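Local coordinates for protein fasciclin-1 (Drosophila melanogaster, PDB 1O70) that serves as a neural cell adhesion molecule, represented here by its third and fourth FAS1 domains, at residues Thr174-Met177 with Gly178-His182; Lys26-Glu29 with Val30-Asp33. All coordinates share one frame; numbering follows the deposited sequence.

Interaction 1 (Thr174-Met177 with Gly178-His182). With SO4 (sulfate ion), chain E.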
# COMPACT_ATOMS: atom_id res chain seq x y z
N THR A 174 7.32 5.84 -11.39
CA THR A 174 8.32 4.84 -11.08
C THR A 174 8.12 3.60 -11.96
O THR A 174 9.10 2.99 -12.39
CB THR A 174 8.29 4.44 -9.59
OG1 THR A 174 8.79 5.53 -8.80
CG2 THR A 174 9.15 3.22 -9.34
N TYR A 175 6.88 3.25 -12.26
CA TYR A 175 6.63 2.07 -13.09
C TYR A 175 7.08 2.32 -14.52
O TYR A 175 7.65 1.45 -15.17
CB TYR A 175 5.14 1.70 -13.07
CG TYR A 175 4.74 0.73 -14.15
CD1 TYR A 175 5.27 -0.56 -14.21
CD2 TYR A 175 3.82 1.11 -15.14
CE1 TYR A 175 4.90 -1.45 -15.22
CE2 TYR A 175 3.44 0.24 -16.15
CZ TYR A 175 3.98 -1.04 -16.19
OH TYR A 175 3.59 -1.88 -17.20
N LYS A 176 6.83 3.53 -15.01
CA LYS A 176 7.22 3.87 -16.36
C LYS A 176 8.75 3.95 -16.51
O LYS A 176 9.31 3.47 -17.49
CB LYS A 176 6.59 5.20 -16.77
CG LYS A 176 7.06 5.67 -18.12
CD LYS A 176 6.00 6.53 -18.78
CE LYS A 176 5.81 7.84 -18.07
NZ LYS A 176 4.84 8.69 -18.82
N MET A 177 9.41 4.54 -15.52
CA MET A 177 10.85 4.68 -15.54
C MET A 177 11.56 3.32 -15.57
O MET A 177 12.63 3.19 -16.16
CB MET A 177 11.32 5.48 -14.33
CG MET A 177 12.75 5.96 -14.41
SD MET A 177 13.10 7.06 -13.01
CE MET A 177 14.58 6.39 -12.41
N GLY A 178 10.95 2.33 -14.93
CA GLY A 178 11.53 0.99 -14.88
C GLY A 178 11.37 0.22 -16.17
O GLY A 178 11.80 -0.93 -16.28
N LYS A 179 10.73 0.83 -17.16
CA LYS A 179 10.54 0.15 -18.43
C LYS A 179 11.68 0.35 -19.41
O LYS A 179 12.07 -0.58 -20.10
CB LYS A 179 9.25 0.61 -19.08
CG LYS A 179 8.00 0.00 -18.52
CD LYS A 179 6.83 0.54 -19.32
CE LYS A 179 5.55 -0.19 -19.02
NZ LYS A 179 4.48 0.35 -19.91
N PHE A 180 12.23 1.56 -19.45
CA PHE A 180 13.30 1.87 -20.38
C PHE A 180 14.46 0.88 -20.35
O PHE A 180 15.06 0.62 -21.38
CB PHE A 180 13.85 3.28 -20.14
CG PHE A 180 12.82 4.36 -20.25
CD1 PHE A 180 12.08 4.74 -19.13
CD2 PHE A 180 12.58 4.99 -21.47
CE1 PHE A 180 11.12 5.74 -19.23
CE2 PHE A 180 11.62 5.99 -21.57
CZ PHE A 180 10.88 6.37 -20.46
N SER A 181 14.76 0.33 -19.18
CA SER A 181 15.87 -0.60 -19.02
C SER A 181 15.42 -2.03 -18.73
O SER A 181 16.25 -2.90 -18.47
CB SER A 181 16.74 -0.15 -17.85
OG SER A 181 16.05 -0.38 -16.63
N HIS A 182 14.11 -2.26 -18.74
CA HIS A 182 13.56 -3.58 -18.47
C HIS A 182 13.84 -3.98 -17.03
O HIS A 182 13.94 -5.16 -16.69
CB HIS A 182 14.12 -4.61 -19.45
CG HIS A 182 13.70 -4.36 -20.86
ND1 HIS A 182 12.58 -4.94 -21.42
CD2 HIS A 182 14.22 -3.56 -21.82
CE1 HIS A 182 12.42 -4.50 -22.66
NE2 HIS A 182 13.41 -3.66 -22.93
S SO4 E . 6.15 11.69 -16.62
O1 SO4 E . 5.51 11.57 -17.95
O2 SO4 E . 6.59 10.35 -16.17
O3 SO4 E . 7.32 12.59 -16.72
O4 SO4 E . 5.18 12.23 -15.65
O HOH W 1 15.04 1.95 -16.44

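Interaction 2 (Lys26-Glu29 with Val30-Asp33). With SO4 (sulfate ion), chain D.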
# COMPACT_ATOMS: atom_id res chain seq x y z
N LYS A 26 -21.33 -13.47 5.85
CA LYS A 26 -20.03 -14.11 5.67
C LYS A 26 -18.99 -13.37 6.49
O LYS A 26 -18.14 -13.99 7.15
CB LYS A 26 -19.64 -14.10 4.20
CG LYS A 26 -18.30 -14.74 3.91
CD LYS A 26 -18.32 -16.22 4.23
CE LYS A 26 -16.97 -16.87 3.94
NZ LYS A 26 -17.03 -18.34 4.15
N PHE A 27 -19.05 -12.03 6.46
CA PHE A 27 -18.12 -11.22 7.22
C PHE A 27 -18.21 -11.64 8.68
O PHE A 27 -17.19 -11.86 9.34
CB PHE A 27 -18.44 -9.73 7.07
CG PHE A 27 -17.44 -8.81 7.73
CD1 PHE A 27 -16.22 -8.51 7.12
CD2 PHE A 27 -17.71 -8.24 8.97
CE1 PHE A 27 -15.29 -7.66 7.73
CE2 PHE A 27 -16.79 -7.38 9.60
CZ PHE A 27 -15.58 -7.09 8.98
N TYR A 28 -19.43 -11.76 9.19
CA TYR A 28 -19.61 -12.15 10.59
C TYR A 28 -19.21 -13.59 10.84
O TYR A 28 -18.72 -13.93 11.92
CB TYR A 28 -21.05 -11.89 11.03
CG TYR A 28 -21.40 -10.42 11.06
CD1 TYR A 28 -22.62 -9.97 10.53
CD2 TYR A 28 -20.53 -9.48 11.63
CE1 TYR A 28 -22.96 -8.62 10.56
CE2 TYR A 28 -20.86 -8.13 11.66
CZ TYR A 28 -22.09 -7.71 11.12
OH TYR A 28 -22.46 -6.38 11.16
N GLU A 29 -19.42 -14.46 9.85
CA GLU A 29 -19.02 -15.84 10.02
C GLU A 29 -17.50 -15.87 10.19
O GLU A 29 -16.98 -16.55 11.07
CB GLU A 29 -19.44 -16.67 8.82
CG GLU A 29 -20.79 -17.31 9.00
CD GLU A 29 -21.23 -18.04 7.76
OE1 GLU A 29 -20.38 -18.69 7.12
OE2 GLU A 29 -22.44 -17.96 7.43
N VAL A 30 -16.79 -15.11 9.35
CA VAL A 30 -15.34 -15.06 9.46
C VAL A 30 -14.95 -14.56 10.85
O VAL A 30 -14.01 -15.07 11.46
CB VAL A 30 -14.71 -14.14 8.39
CG1 VAL A 30 -13.22 -13.96 8.67
CG2 VAL A 30 -14.91 -14.75 7.00
N ILE A 31 -15.68 -13.58 11.37
CA ILE A 31 -15.36 -13.08 12.71
C ILE A 31 -15.54 -14.18 13.77
O ILE A 31 -14.76 -14.26 14.72
CB ILE A 31 -16.24 -11.87 13.09
CG1 ILE A 31 -15.91 -10.68 12.17
CG2 ILE A 31 -15.95 -11.46 14.53
CD1 ILE A 31 -16.73 -9.44 12.46
N MET A 32 -16.55 -15.02 13.59
CA MET A 32 -16.81 -16.11 14.53
C MET A 32 -15.65 -17.11 14.55
O MET A 32 -15.17 -17.48 15.63
CB MET A 32 -18.13 -16.82 14.16
CG MET A 32 -19.36 -15.96 14.43
SD MET A 32 -20.90 -16.62 13.74
CE MET A 32 -21.40 -17.71 15.05
N ASP A 33 -15.19 -17.53 13.37
CA ASP A 33 -14.09 -18.48 13.26
C ASP A 33 -12.79 -17.97 13.90
O ASP A 33 -11.96 -18.78 14.32
CB ASP A 33 -13.78 -18.80 11.79
CG ASP A 33 -14.97 -19.37 11.05
OD1 ASP A 33 -15.60 -20.33 11.55
OD2 ASP A 33 -15.28 -18.86 9.95
S SO4 D . -20.15 -19.05 1.80
O1 SO4 D . -20.13 -17.65 1.33
O2 SO4 D . -20.98 -19.87 0.89
O3 SO4 D . -18.77 -19.57 1.83
O4 SO4 D . -20.72 -19.11 3.16

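Interaction 1 (Thr174-Met177 with Gly178-His182)
G178 N donates to T174 O over 3.2 Å, an i to i-4 bond that keeps the alpha spacing of helix 172-177, whereas K179 N reaches K176 O, three residues back, at 3.0 Å and from well above the carbonyl plane. The chain then closes a type I turn through the bond from H182 N to K179 O, 3.0 Å long. A water donates to M177 O at 2.7 Å and is also hydrogen-bonded to S181 OG, linking the turn to the helix.

This is the C-terminal exit of a short helix in the fourth FAS1 domain. N184 bonds to Y175 O through its side chain and to G178 through the backbone, tying the later loop to this end, and the M177 side chain packs on S227, I230 and L231 of helix 224-232.

Among the side chains, Y175 and K179 meet obliquely near the phenol oxygen, with K179 CE 3.2 Å from Y175 OH. CG of K179 lies opposite its carbonyl carbon (chi1 -78°), and the straight chain beyond carries CE to that end of the ring. F180 brings its ring edge to M177 O, with F180 CD1 standing 3.4 Å away. K176 NZ donates to O1 of a sulfate ion at 3.1 Å.

Interaction 2 (Lys26-Glu29 with Val30-Asp33)
K26 O accepts V30 N at 2.8 Å, nearly straight at the hydrogen (166°), and V30 CG2 rests beside the same carbonyl. The lysine side chain bends at chi2 (64°) and then runs straight, which brings K26 NZ to a sulfate, 3.2 Å from its O3; R25 binds the same ion. Shortening this lysine to an alanine would remove its ammonium from the sulfate and would probably leave R25 holding the ion without it, with a gap opened beside V30 CG2 and W58.

F27 O receives the next bond, from I31 N. With CG anti to the backbone N (chi1 -175°), the F27 ring meets I31 obliquely, F27 CE2 coming within 3.5 Å of I31 CD1. These apolar residues form the inward stripe of the amphipathic helix 21-33 in the third FAS1 domain: F27, V30 and I31 all pack on L77 of helix 70-79, F27 also reaches strand 48-53, and I31 continues to V38 and I42 of helix 37-43.

Y28 flanks the same isoleucine, the two side chains running alongside each other and pointing the same way, and I31 CD1 sits at the ring edge, 3.9 Å from Y28 CD2. Y28 O takes M32 N at 2.9 Å.

E29 O accepts D33 N at 3.1 Å. The E29 carboxylate turns back along the helix, where OE2 makes a salt bridge with R25.

In the fold
Interactions 1 and 2 fall in different FAS1 domains, the fourth and the third, on opposite sides of the chain's centre. Their centres are 42 Å apart and their nearest atoms about 31 Å, so neither touches the other. Both are local helix contacts, but 26-33 is the C-terminal part of a longer helix, while 174-182 is a helix leaving into a turn. The sulfates beside them are two separate ions, probably from the crystallisation liquor, and need not mark a biological site. The Y175 side chain of interaction 1 lies about 10 Å from an N-acetylglucosamine of the glycan attached to the protein, not in contact with it.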